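Local coordinates for salmonella plasmid virulence: SpvB (Salmonella typhimurium, PDB 6P0X), which belongs to an effector toxin that probably ADP-ribosylates host actin on arginine and so breaks down the cytoskeleton, this chain being its N-terminal domain, at residues Trp169-Ser174 with Tyr184-Glu189; Arg205-Tyr210 with Phe278-His283; Val289-His294 with Thr304-Leu309. All coordinates share one frame; numbering follows the deposited sequence.

Contact 1. Residues Trp169-Ser174 with Tyr184-Glu189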
loop_
_atom_site.group_PDB
_atom_site.type_symbol
_atom_site.label_atom_id
_atom_site.label_comp_id
_atom_site.label_asym_id
_atom_site.label_seq_id
_atom_site.Cartn_x
_atom_site.Cartn_y
_atom_site.Cartn_z
ATOM N N TRP A 169 4.268 -5.373 5.311
ATOM C CA TRP A 169 4.746 -3.996 5.269
ATOM C C TRP A 169 4.514 -3.480 3.854
ATOM O O TRP A 169 5.140 -3.962 2.901
ATOM C CB TRP A 169 6.221 -3.904 5.650
ATOM C CG TRP A 169 6.544 -4.373 7.039
ATOM C CD1 TRP A 169 6.732 -3.594 8.146
ATOM C CD2 TRP A 169 6.726 -5.729 7.468
ATOM N NE1 TRP A 169 7.021 -4.382 9.235
ATOM C CE2 TRP A 169 7.024 -5.696 8.845
ATOM C CE3 TRP A 169 6.669 -6.968 6.821
ATOM C CZ2 TRP A 169 7.259 -6.853 9.587
ATOM C CZ3 TRP A 169 6.904 -8.115 7.559
ATOM C CH2 TRP A 169 7.196 -8.049 8.928
ATOM N N LEU A 170 3.614 -2.509 3.719
ATOM C CA LEU A 170 3.242 -1.961 2.423
ATOM C C LEU A 170 4.155 -0.796 2.066
ATOM O O LEU A 170 4.545 -0.012 2.937
ATOM C CB LEU A 170 1.785 -1.494 2.449
ATOM C CG LEU A 170 0.770 -2.485 3.024
ATOM C CD1 LEU A 170 -0.623 -1.884 3.026
ATOM C CD2 LEU A 170 0.783 -3.785 2.237
ATOM N N VAL A 171 4.491 -0.683 0.776
ATOM C CA VAL A 171 5.362 0.403 0.340
ATOM C C VAL A 171 4.715 1.731 0.698
ATOM O O VAL A 171 3.535 1.975 0.410
ATOM C CB VAL A 171 5.676 0.297 -1.161
ATOM C CG1 VAL A 171 4.413 0.382 -2.013
ATOM C CG2 VAL A 171 6.664 1.387 -1.562
ATOM N N GLU A 172 5.475 2.580 1.371
ATOM C CA GLU A 172 4.949 3.837 1.871
ATOM C C GLU A 172 5.614 5.050 1.253
ATOM O O GLU A 172 4.950 6.078 1.090
ATOM C CB GLU A 172 5.085 3.901 3.400
ATOM C CG GLU A 172 4.071 4.813 4.069
ATOM C CD GLU A 172 4.092 4.700 5.581
ATOM O OE1 GLU A 172 4.896 3.903 6.108
ATOM O OE2 GLU A 172 3.303 5.408 6.242
ATOM N N GLU A 173 6.893 4.967 0.897
ATOM C CA GLU A 173 7.503 6.092 0.198
ATOM C C GLU A 173 8.624 5.599 -0.702
ATOM O O GLU A 173 9.372 4.692 -0.334
ATOM C CB GLU A 173 8.040 7.147 1.171
ATOM C CG GLU A 173 8.663 8.348 0.475
ATOM C CD GLU A 173 9.293 9.338 1.439
ATOM O OE1 GLU A 173 9.786 10.387 0.972
ATOM O OE2 GLU A 173 9.308 9.062 2.658
ATOM N N SER A 174 8.726 6.198 -1.886
ATOM C CA SER A 174 9.788 5.899 -2.835
ATOM C C SER A 174 10.463 7.193 -3.256
ATOM O O SER A 174 9.799 8.220 -3.420
ATOM C CB SER A 174 9.247 5.173 -4.070
ATOM O OG SER A 174 8.462 4.059 -3.695
ATOM N N TYR A 184 2.523 6.875 -0.475
ATOM C CA TYR A 184 1.328 6.041 -0.476
ATOM C C TYR A 184 0.607 6.180 0.859
ATOM O O TYR A 184 1.231 6.068 1.918
ATOM C CB TYR A 184 1.689 4.573 -0.727
ATOM C CG TYR A 184 2.379 4.325 -2.049
ATOM C CD1 TYR A 184 3.749 4.520 -2.185
ATOM C CD2 TYR A 184 1.665 3.897 -3.162
ATOM C CE1 TYR A 184 4.388 4.295 -3.389
ATOM C CE2 TYR A 184 2.298 3.674 -4.374
ATOM C CZ TYR A 184 3.659 3.875 -4.480
ATOM O OH TYR A 184 4.299 3.654 -5.678
ATOM N N SER A 185 -0.702 6.420 0.806
ATOM C CA SER A 185 -1.545 6.494 1.991
ATOM C C SER A 185 -2.548 5.347 1.980
ATOM O O SER A 185 -3.104 5.006 0.930
ATOM C CB SER A 185 -2.294 7.830 2.067
ATOM O OG SER A 185 -1.420 8.930 1.892
ATOM N N TYR A 186 -2.785 4.760 3.149
ATOM C CA TYR A 186 -3.716 3.651 3.280
ATOM C C TYR A 186 -4.744 3.959 4.360
ATOM O O TYR A 186 -4.456 4.654 5.338
ATOM C CB TYR A 186 -2.988 2.342 3.610
ATOM C CG TYR A 186 -1.913 1.970 2.611
ATOM C CD1 TYR A 186 -0.604 2.413 2.772
ATOM C CD2 TYR A 186 -2.206 1.185 1.504
ATOM C CE1 TYR A 186 0.383 2.078 1.862
ATOM C CE2 TYR A 186 -1.225 0.843 0.588
ATOM C CZ TYR A 186 0.068 1.293 0.772
ATOM O OH TYR A 186 1.046 0.956 -0.134
ATOM N N LEU A 187 -5.947 3.432 4.165
ATOM C CA LEU A 187 -7.047 3.577 5.108
ATOM C C LEU A 187 -7.283 2.261 5.835
ATOM O O LEU A 187 -7.307 1.197 5.209
ATOM C CB LEU A 187 -8.325 4.010 4.389
ATOM C CG LEU A 187 -8.324 5.421 3.809
ATOM C CD1 LEU A 187 -9.542 5.625 2.921
ATOM C CD2 LEU A 187 -8.285 6.448 4.932
ATOM N N ALA A 188 -7.459 2.340 7.151
ATOM C CA ALA A 188 -7.784 1.168 7.949
ATOM C C ALA A 188 -9.267 0.839 7.835
ATOM O O ALA A 188 -10.120 1.731 7.851
ATOM C CB ALA A 188 -7.417 1.405 9.413
ATOM N N GLU A 189 -9.570 -0.451 7.729
ATOM C CA GLU A 189 -10.959 -0.886 7.695
ATOM C C GLU A 189 -11.646 -0.557 9.018
ATOM O O GLU A 189 -11.021 -0.537 10.081
ATOM C CB GLU A 189 -11.033 -2.388 7.404
ATOM C CG GLU A 189 -12.440 -2.982 7.397
ATOM C CD GLU A 189 -13.282 -2.522 6.230
ATOM O OE1 GLU A 189 -13.339 -3.252 5.217
ATOM O OE2 GLU A 189 -13.891 -1.436 6.326
HETATM O O HOH W 1 6.898 3.204 -5.712
#
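Tyr186 meets Leu170 and Val171 with its ring and hydroxyl. CB already points to 169-174; with CG anti to the carbonyl carbon (chi1 -56°) the ring continues to Leu170 and Val171. From CG through CD2 to CE2, one face of the ring lies against Leu170 CD1, a CH-pi contact in which CD1 stands 3.8 Å from the ring centroid and is offset toward the rim. At the ring edge, in its plane, Val171 O lies beside CE1 and CZ, and CZ also packs on Leu170 CB at 3.7 Å. The tip ends in a hydrogen bond: Tyr186 OH donates to Val171 O over 2.7 Å, lying in the carbonyl plane with a C=O...donor angle of 147°. The same hydroxyl is hydrogen-bonded to Thr53 OG1, so two partners fix the end of the ring.

The two segments belong to the antiparallel beta hairpin of strands 165-175 and 181-188. Tyr184 N donates to Glu172 O at 3.0 Å and almost straight at the hydrogen, although the donor sits well above the carbonyl plane. Glu172 and Glu173 both face Leu148 on the neighbouring strand 146-149, which makes a classic beta bulge at this point.

Tyr184 is covered by Val171, whose CG1 sits over the centre of one ring face, 4.2 Å from the centroid. CG1 occupies the position between backbone N and carbonyl carbon (chi1 61°), while CG2 approaches the ring at CE1. Beyond the ring, one water joins the segments, 2.6 Å from Tyr184 OH and 2.7 Å from Ser174 OG; the serine hydroxyl is also hydrogen-bonded to His147 ND1. Leu170, besides holding the Tyr186 ring, lines the pocket that binds acrylic acid.

Contact 2. Residues Arg205-Tyr210 with Phe278-His283. With AKR (acrylic acid), chain D.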
loop_
_atom_site.group_PDB
_atom_site.type_symbol
_atom_site.label_atom_id
_atom_site.label_comp_id
_atom_site.label_asym_id
_atom_site.label_seq_id
_atom_site.Cartn_x
_atom_site.Cartn_y
_atom_site.Cartn_z
ATOM N N ARG A 205 -12.358 -5.820 12.937
ATOM C CA ARG A 205 -12.304 -5.568 11.507
ATOM C C ARG A 205 -11.327 -4.460 11.132
ATOM O O ARG A 205 -11.326 -4.017 9.983
ATOM C CB ARG A 205 -13.705 -5.234 11.003
ATOM C CG ARG A 205 -14.370 -4.122 11.789
ATOM C CD ARG A 205 -15.771 -3.862 11.284
ATOM N NE ARG A 205 -16.473 -5.110 10.996
ATOM C CZ ARG A 205 -17.163 -5.801 11.897
ATOM N NH1 ARG A 205 -17.250 -5.366 13.150
ATOM N NH2 ARG A 205 -17.768 -6.927 11.545
ATOM N N SER A 206 -10.459 -4.041 12.047
ATOM C CA SER A 206 -9.607 -2.887 11.797
ATOM C C SER A 206 -8.265 -3.247 11.171
ATOM O O SER A 206 -7.451 -2.349 10.935
ATOM C CB SER A 206 -9.373 -2.120 13.101
ATOM O OG SER A 206 -8.528 -2.850 13.969
ATOM N N ALA A 207 -8.014 -4.526 10.885
ATOM C CA ALA A 207 -6.685 -4.927 10.433
ATOM C C ALA A 207 -6.420 -4.530 8.985
ATOM O O ALA A 207 -5.305 -4.111 8.653
ATOM C CB ALA A 207 -6.505 -6.436 10.599
ATOM N N MET A 208 -7.426 -4.641 8.120
ATOM C CA MET A 208 -7.211 -4.473 6.688
ATOM C C MET A 208 -6.763 -3.051 6.356
ATOM O O MET A 208 -7.148 -2.079 7.011
ATOM C CB MET A 208 -8.489 -4.827 5.918
ATOM C CG MET A 208 -8.389 -4.657 4.406
ATOM S SD MET A 208 -7.097 -5.689 3.668
ATOM C CE MET A 208 -7.158 -5.147 1.959
ATOM N N ARG A 209 -5.923 -2.942 5.330
ATOM C CA ARG A 209 -5.428 -1.667 4.826
ATOM C C ARG A 209 -5.792 -1.555 3.352
ATOM O O ARG A 209 -5.427 -2.424 2.553
ATOM C CB ARG A 209 -3.914 -1.555 5.014
ATOM C CG ARG A 209 -3.465 -1.522 6.463
ATOM C CD ARG A 209 -4.131 -0.381 7.205
ATOM N NE ARG A 209 -3.539 -0.160 8.522
ATOM C CZ ARG A 209 -4.109 -0.530 9.662
ATOM N NH1 ARG A 209 -5.281 -1.151 9.645
ATOM N NH2 ARG A 209 -3.506 -0.291 10.817
ATOM N N TYR A 210 -6.515 -0.498 2.996
ATOM C CA TYR A 210 -6.882 -0.231 1.614
ATOM C C TYR A 210 -6.031 0.901 1.061
ATOM O O TYR A 210 -5.850 1.929 1.721
ATOM C CB TYR A 210 -8.356 0.155 1.499
ATOM C CG TYR A 210 -9.322 -0.928 1.908
ATOM C CD1 TYR A 210 -9.695 -1.925 1.017
ATOM C CD2 TYR A 210 -9.859 -0.952 3.187
ATOM C CE1 TYR A 210 -10.583 -2.913 1.388
ATOM C CE2 TYR A 210 -10.742 -1.934 3.567
ATOM C CZ TYR A 210 -11.104 -2.913 2.666
ATOM O OH TYR A 210 -11.988 -3.895 3.048
ATOM N N PHE A 278 -4.510 -13.910 12.522
ATOM C CA PHE A 278 -5.516 -12.997 13.045
ATOM C C PHE A 278 -6.506 -12.702 11.929
ATOM O O PHE A 278 -6.229 -12.939 10.750
ATOM C CB PHE A 278 -4.889 -11.707 13.597
ATOM C CG PHE A 278 -3.993 -10.992 12.617
ATOM C CD1 PHE A 278 -4.505 -10.040 11.749
ATOM C CD2 PHE A 278 -2.633 -11.262 12.578
ATOM C CE1 PHE A 278 -3.680 -9.378 10.849
ATOM C CE2 PHE A 278 -1.800 -10.600 11.683
ATOM C CZ PHE A 278 -2.326 -9.657 10.818
ATOM N N GLU A 279 -7.664 -12.172 12.308
ATOM C CA GLU A 279 -8.730 -11.929 11.347
ATOM C C GLU A 279 -8.431 -10.685 10.523
ATOM O O GLU A 279 -8.009 -9.651 11.052
ATOM C CB GLU A 279 -10.079 -11.781 12.061
ATOM C CG GLU A 279 -11.250 -11.431 11.140
ATOM C CD GLU A 279 -12.616 -11.718 11.762
ATOM O OE1 GLU A 279 -13.621 -11.752 11.013
ATOM O OE2 GLU A 279 -12.693 -11.887 13.000
ATOM N N ILE A 280 -8.638 -10.798 9.215
ATOM C CA ILE A 280 -8.570 -9.671 8.293
ATOM C C ILE A 280 -9.882 -9.679 7.524
ATOM O O ILE A 280 -10.081 -10.518 6.643
ATOM C CB ILE A 280 -7.371 -9.759 7.343
ATOM C CG1 ILE A 280 -6.064 -9.816 8.137
ATOM C CG2 ILE A 280 -7.371 -8.587 6.379
ATOM C CD1 ILE A 280 -4.831 -9.898 7.255
ATOM N N ARG A 281 -10.785 -8.764 7.859
ATOM C CA ARG A 281 -12.110 -8.723 7.257
ATOM C C ARG A 281 -12.173 -7.598 6.232
ATOM O O ARG A 281 -11.627 -6.514 6.452
ATOM C CB ARG A 281 -13.184 -8.528 8.331
ATOM C CG ARG A 281 -14.612 -8.654 7.832
ATOM C CD ARG A 281 -15.528 -9.170 8.936
ATOM N NE ARG A 281 -16.888 -9.440 8.469
ATOM C CZ ARG A 281 -17.255 -10.541 7.818
ATOM N NH1 ARG A 281 -16.361 -11.483 7.537
ATOM N NH2 ARG A 281 -18.517 -10.699 7.441
ATOM N N LEU A 282 -12.834 -7.863 5.104
ATOM C CA LEU A 282 -12.959 -6.889 4.025
ATOM C C LEU A 282 -14.424 -6.521 3.842
ATOM O O LEU A 282 -15.257 -7.388 3.552
ATOM C CB LEU A 282 -12.377 -7.423 2.714
ATOM C CG LEU A 282 -10.864 -7.277 2.536
ATOM C CD1 LEU A 282 -10.124 -8.381 3.281
ATOM C CD2 LEU A 282 -10.488 -7.264 1.061
ATOM N N HIS A 283 -14.732 -5.235 4.002
ATOM C CA HIS A 283 -16.076 -4.716 3.794
ATOM C C HIS A 283 -16.171 -3.790 2.593
ATOM O O HIS A 283 -17.275 -3.351 2.255
ATOM C CB HIS A 283 -16.556 -3.959 5.041
ATOM C CG HIS A 283 -16.876 -4.838 6.209
ATOM N ND1 HIS A 283 -17.978 -5.665 6.240
ATOM C CD2 HIS A 283 -16.248 -5.002 7.399
ATOM C CE1 HIS A 283 -18.013 -6.308 7.395
ATOM N NE2 HIS A 283 -16.973 -5.924 8.116
HETATM C CA AKR D . -3.114 -2.938 0.324
HETATM C CB AKR D . -3.516 -3.998 0.987
HETATM C C AKR D . -2.600 -3.090 -1.105
HETATM O O AKR D . -1.465 -3.600 -1.321
HETATM O OXT AKR D . -3.316 -2.705 -2.066
HETATM O O HOH W 2 -10.019 -5.900 8.639
#
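His283 NE2 lies at the edge of the Arg205 guanidinium, near its plane: Arg205 NE donates to His283 NE2 over 3.0 Å, with an N-H...acceptor angle of 161°. The donor, by contrast, is tilted 29° from the imidazole plane, and the two planes stand 42° apart. A bend at chi3 turns NE to the ring. Arg281 runs alongside Arg205, its NE 4.1 Å from Arg205 NH2; both nitrogens form salt bridges with Glu200 OE1, which probably offsets the repulsion between the like charges. One face of the Tyr210 ring carries Met208 CG from its own segment, offset toward the rim.

Here the turn leading into strand 209-211 packs on strand 280-282, which pairs with 271-273 in a small two-stranded antiparallel sheet. Ala207 CB points at the other segment and touches Glu279 O, Phe278 CE1 and Ile280 CG1. Met208 CB packs on Ile280 CG2 at 3.9 Å, its bent chain crosses Leu282, and CE reaches Leu282 CD2 at 4.0 Å. That methyl also lies 3.9 Å from CB of a bound acrylic acid, making Met208 part of the pocket wall. Tyr210 OH comes within 3.6 Å of Leu282 CB and is hydrogen-bonded to Glu189 OE1 outside the two segments.

A water spans the backbones, accepting from Met208 N and donating to Arg281 O at 2.8 Å, with a weak further bond to Arg205 O.

Contact 3. Residues Val289-His294 with Thr304-Leu309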
loop_
_atom_site.group_PDB
_atom_site.type_symbol
_atom_site.label_atom_id
_atom_site.label_comp_id
_atom_site.label_asym_id
_atom_site.label_seq_id
_atom_site.Cartn_x
_atom_site.Cartn_y
_atom_site.Cartn_z
ATOM N N VAL A 289 -11.260 5.195 -9.491
ATOM C CA VAL A 289 -9.888 5.685 -9.406
ATOM C C VAL A 289 -9.854 7.066 -10.052
ATOM O O VAL A 289 -10.159 7.209 -11.241
ATOM C CB VAL A 289 -8.891 4.728 -10.083
ATOM C CG1 VAL A 289 -7.465 5.210 -9.877
ATOM C CG2 VAL A 289 -9.052 3.310 -9.540
ATOM N N LEU A 290 -9.484 8.079 -9.275
ATOM C CA LEU A 290 -9.559 9.468 -9.703
ATOM C C LEU A 290 -8.161 10.062 -9.812
ATOM O O LEU A 290 -7.284 9.758 -8.999
ATOM C CB LEU A 290 -10.396 10.290 -8.719
ATOM C CG LEU A 290 -11.632 9.577 -8.166
ATOM C CD1 LEU A 290 -12.278 10.409 -7.078
ATOM C CD2 LEU A 290 -12.631 9.273 -9.277
ATOM N N MET A 291 -7.957 10.915 -10.813
ATOM C CA MET A 291 -6.689 11.614 -10.998
ATOM C C MET A 291 -6.895 13.097 -10.714
ATOM O O MET A 291 -7.727 13.743 -11.362
ATOM C CB MET A 291 -6.154 11.401 -12.414
ATOM C CG MET A 291 -4.731 11.893 -12.630
ATOM S SD MET A 291 -3.508 10.977 -11.675
ATOM C CE MET A 291 -2.687 12.310 -10.803
ATOM N N PHE A 292 -6.150 13.635 -9.748
ATOM C CA PHE A 292 -6.249 15.036 -9.361
ATOM C C PHE A 292 -4.919 15.742 -9.588
ATOM O O PHE A 292 -3.852 15.188 -9.296
ATOM C CB PHE A 292 -6.649 15.188 -7.886
ATOM C CG PHE A 292 -8.114 14.975 -7.619
ATOM C CD1 PHE A 292 -9.004 16.035 -7.683
ATOM C CD2 PHE A 292 -8.598 13.722 -7.273
ATOM C CE1 PHE A 292 -10.351 15.849 -7.427
ATOM C CE2 PHE A 292 -9.944 13.528 -7.013
ATOM C CZ PHE A 292 -10.821 14.594 -7.090
ATOM N N HIS A 293 -4.990 16.970 -10.095
ATOM C CA HIS A 293 -3.845 17.861 -10.187
ATOM C C HIS A 293 -4.000 18.986 -9.172
ATOM O O HIS A 293 -5.117 19.367 -8.809
ATOM C CB HIS A 293 -3.703 18.449 -11.595
ATOM C CG HIS A 293 -3.368 17.436 -12.646
ATOM N ND1 HIS A 293 -3.179 17.772 -13.969
ATOM C CD2 HIS A 293 -3.190 16.096 -12.571
ATOM C CE1 HIS A 293 -2.899 16.684 -14.664
ATOM N NE2 HIS A 293 -2.900 15.653 -13.839
ATOM N N HIS A 294 -2.864 19.535 -8.726
ATOM C CA HIS A 294 -2.837 20.554 -7.673
ATOM C C HIS A 294 -1.971 21.716 -8.151
ATOM O O HIS A 294 -0.806 21.848 -7.769
ATOM C CB HIS A 294 -2.327 19.972 -6.355
ATOM C CG HIS A 294 -3.067 18.751 -5.908
ATOM N ND1 HIS A 294 -4.269 18.814 -5.235
ATOM C CD2 HIS A 294 -2.778 17.435 -6.037
ATOM C CE1 HIS A 294 -4.688 17.590 -4.970
ATOM N NE2 HIS A 294 -3.801 16.735 -5.446
ATOM N N THR A 304 -8.002 19.780 -8.839
ATOM C CA THR A 304 -8.592 19.748 -10.177
ATOM C C THR A 304 -8.701 18.302 -10.639
ATOM O O THR A 304 -7.682 17.643 -10.869
ATOM C CB THR A 304 -7.760 20.561 -11.167
ATOM O OG1 THR A 304 -7.747 21.937 -10.766
ATOM C CG2 THR A 304 -8.351 20.451 -12.562
ATOM N N LEU A 305 -9.929 17.813 -10.786
ATOM C CA LEU A 305 -10.153 16.467 -11.291
ATOM C C LEU A 305 -9.957 16.453 -12.801
ATOM O O LEU A 305 -10.564 17.250 -13.524
ATOM C CB LEU A 305 -11.560 15.989 -10.938
ATOM C CG LEU A 305 -12.011 14.655 -11.531
ATOM C CD1 LEU A 305 -11.117 13.526 -11.037
ATOM C CD2 LEU A 305 -13.472 14.379 -11.205
ATOM N N VAL A 306 -9.112 15.543 -13.277
ATOM C CA VAL A 306 -8.801 15.461 -14.693
ATOM C C VAL A 306 -9.311 14.168 -15.321
ATOM O O VAL A 306 -9.622 14.153 -16.519
ATOM C CB VAL A 306 -7.290 15.641 -14.949
ATOM C CG1 VAL A 306 -6.795 16.928 -14.291
ATOM C CG2 VAL A 306 -6.514 14.453 -14.438
ATOM N N SER A 307 -9.416 13.087 -14.555
ATOM C CA SER A 307 -9.873 11.824 -15.112
ATOM C C SER A 307 -10.533 11.000 -14.016
ATOM O O SER A 307 -10.095 11.025 -12.859
ATOM C CB SER A 307 -8.712 11.054 -15.752
ATOM O OG SER A 307 -9.185 9.998 -16.563
ATOM N N ARG A 308 -11.594 10.275 -14.386
ATOM C CA ARG A 308 -12.358 9.460 -13.445
ATOM C C ARG A 308 -12.559 8.078 -14.049
ATOM O O ARG A 308 -13.356 7.920 -14.976
ATOM C CB ARG A 308 -13.708 10.112 -13.134
ATOM C CG ARG A 308 -14.652 9.251 -12.307
ATOM C CD ARG A 308 -15.984 9.946 -12.103
ATOM N NE ARG A 308 -16.744 9.342 -11.012
ATOM C CZ ARG A 308 -17.994 9.671 -10.699
ATOM N NH1 ARG A 308 -18.631 10.604 -11.391
ATOM N NH2 ARG A 308 -18.608 9.069 -9.691
ATOM N N LEU A 309 -11.863 7.073 -13.526
ATOM C CA LEU A 309 -12.102 5.693 -13.924
ATOM C C LEU A 309 -13.205 5.147 -13.029
ATOM O O LEU A 309 -12.995 4.935 -11.829
ATOM C CB LEU A 309 -10.827 4.860 -13.812
ATOM C CG LEU A 309 -11.000 3.347 -13.992
ATOM C CD1 LEU A 309 -11.532 3.016 -15.379
ATOM C CD2 LEU A 309 -9.697 2.600 -13.720
HETATM O O HOH W 3 -5.627 22.701 -9.014
#
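Phe292 and Leu305 meet on one side of an antiparallel strand pair, 288-293 with 304-314, whose register slips by one residue between Met291 and Phe292. This beta bulge sets Val306 out of step. Phe292 keeps CG anti to the carbonyl carbon (chi1 -78°), which swings its ring toward the opposite strand; CE1 touches Leu305 CB at 3.7 Å, and Leu305 CD1 stands over the ring face, 4.2 Å from the centroid. Leu305 has CG anti to the backbone N instead (chi1 173°), and its CD1 also reaches Leu290 CB. Next along the same side, Leu290 lies side by side with Arg308, its CD2 3.6 Å from Arg308 CG. The arginine chain is extended, and its far end is hydrogen-bonded to Gln288 OE1, Tyr330 OH and Asp251 O.

The other side carries Val289, Met291, His293, Thr304, Ser307 and Leu309. Val306, at the bulge, divides its methyls between two neighbours: CG2 lies against Met291 CG at 3.6 Å, while CG1 sits over the centre of the His293 ring, 3.8 Å from its centroid. The His293 and Val306 side chains cross at about a right angle, whereas Met291 and Val306 lie side by side. His293 NE2 has Ser23 OG as its hydrogen-bond partner, and Phe239 meets the imidazole edge-to-face.

Six backbone hydrogen bonds tie the pair. Reciprocal bonds join Val289 with Leu309 and His293 with Thr304; between them Met291 N donates to Ser307 O, but Met291 O accepts from Val306 N, so the bulge spans Val306 and Ser307. At the end that leads into the connection with helix 296-299, a water donates to Thr304 OG1 over 2.9 Å and makes a weak bond to His293 O.

Overall arrangement
From the N terminus, contact 1 comes first and closes a short hairpin, its segments only ten residues apart. Contact 2 opens after it and spans a much longer excursion, bringing 205-210 back against 278-283. Contact 3 then closes a second short connection, which holds helix 296-299. The three follow in series; none nests in or crosses another. Contacts 1 and 2 touch directly: Glu189 OE1 lies 2.7 Å from His283 N, a probable hydrogen bond, and strands 181-188 and 209-211 are neighbours. Contact 3 stands apart, its nearest atoms about 11 Å from either, but strands 215-218 and 237-244 connect it to 181-188.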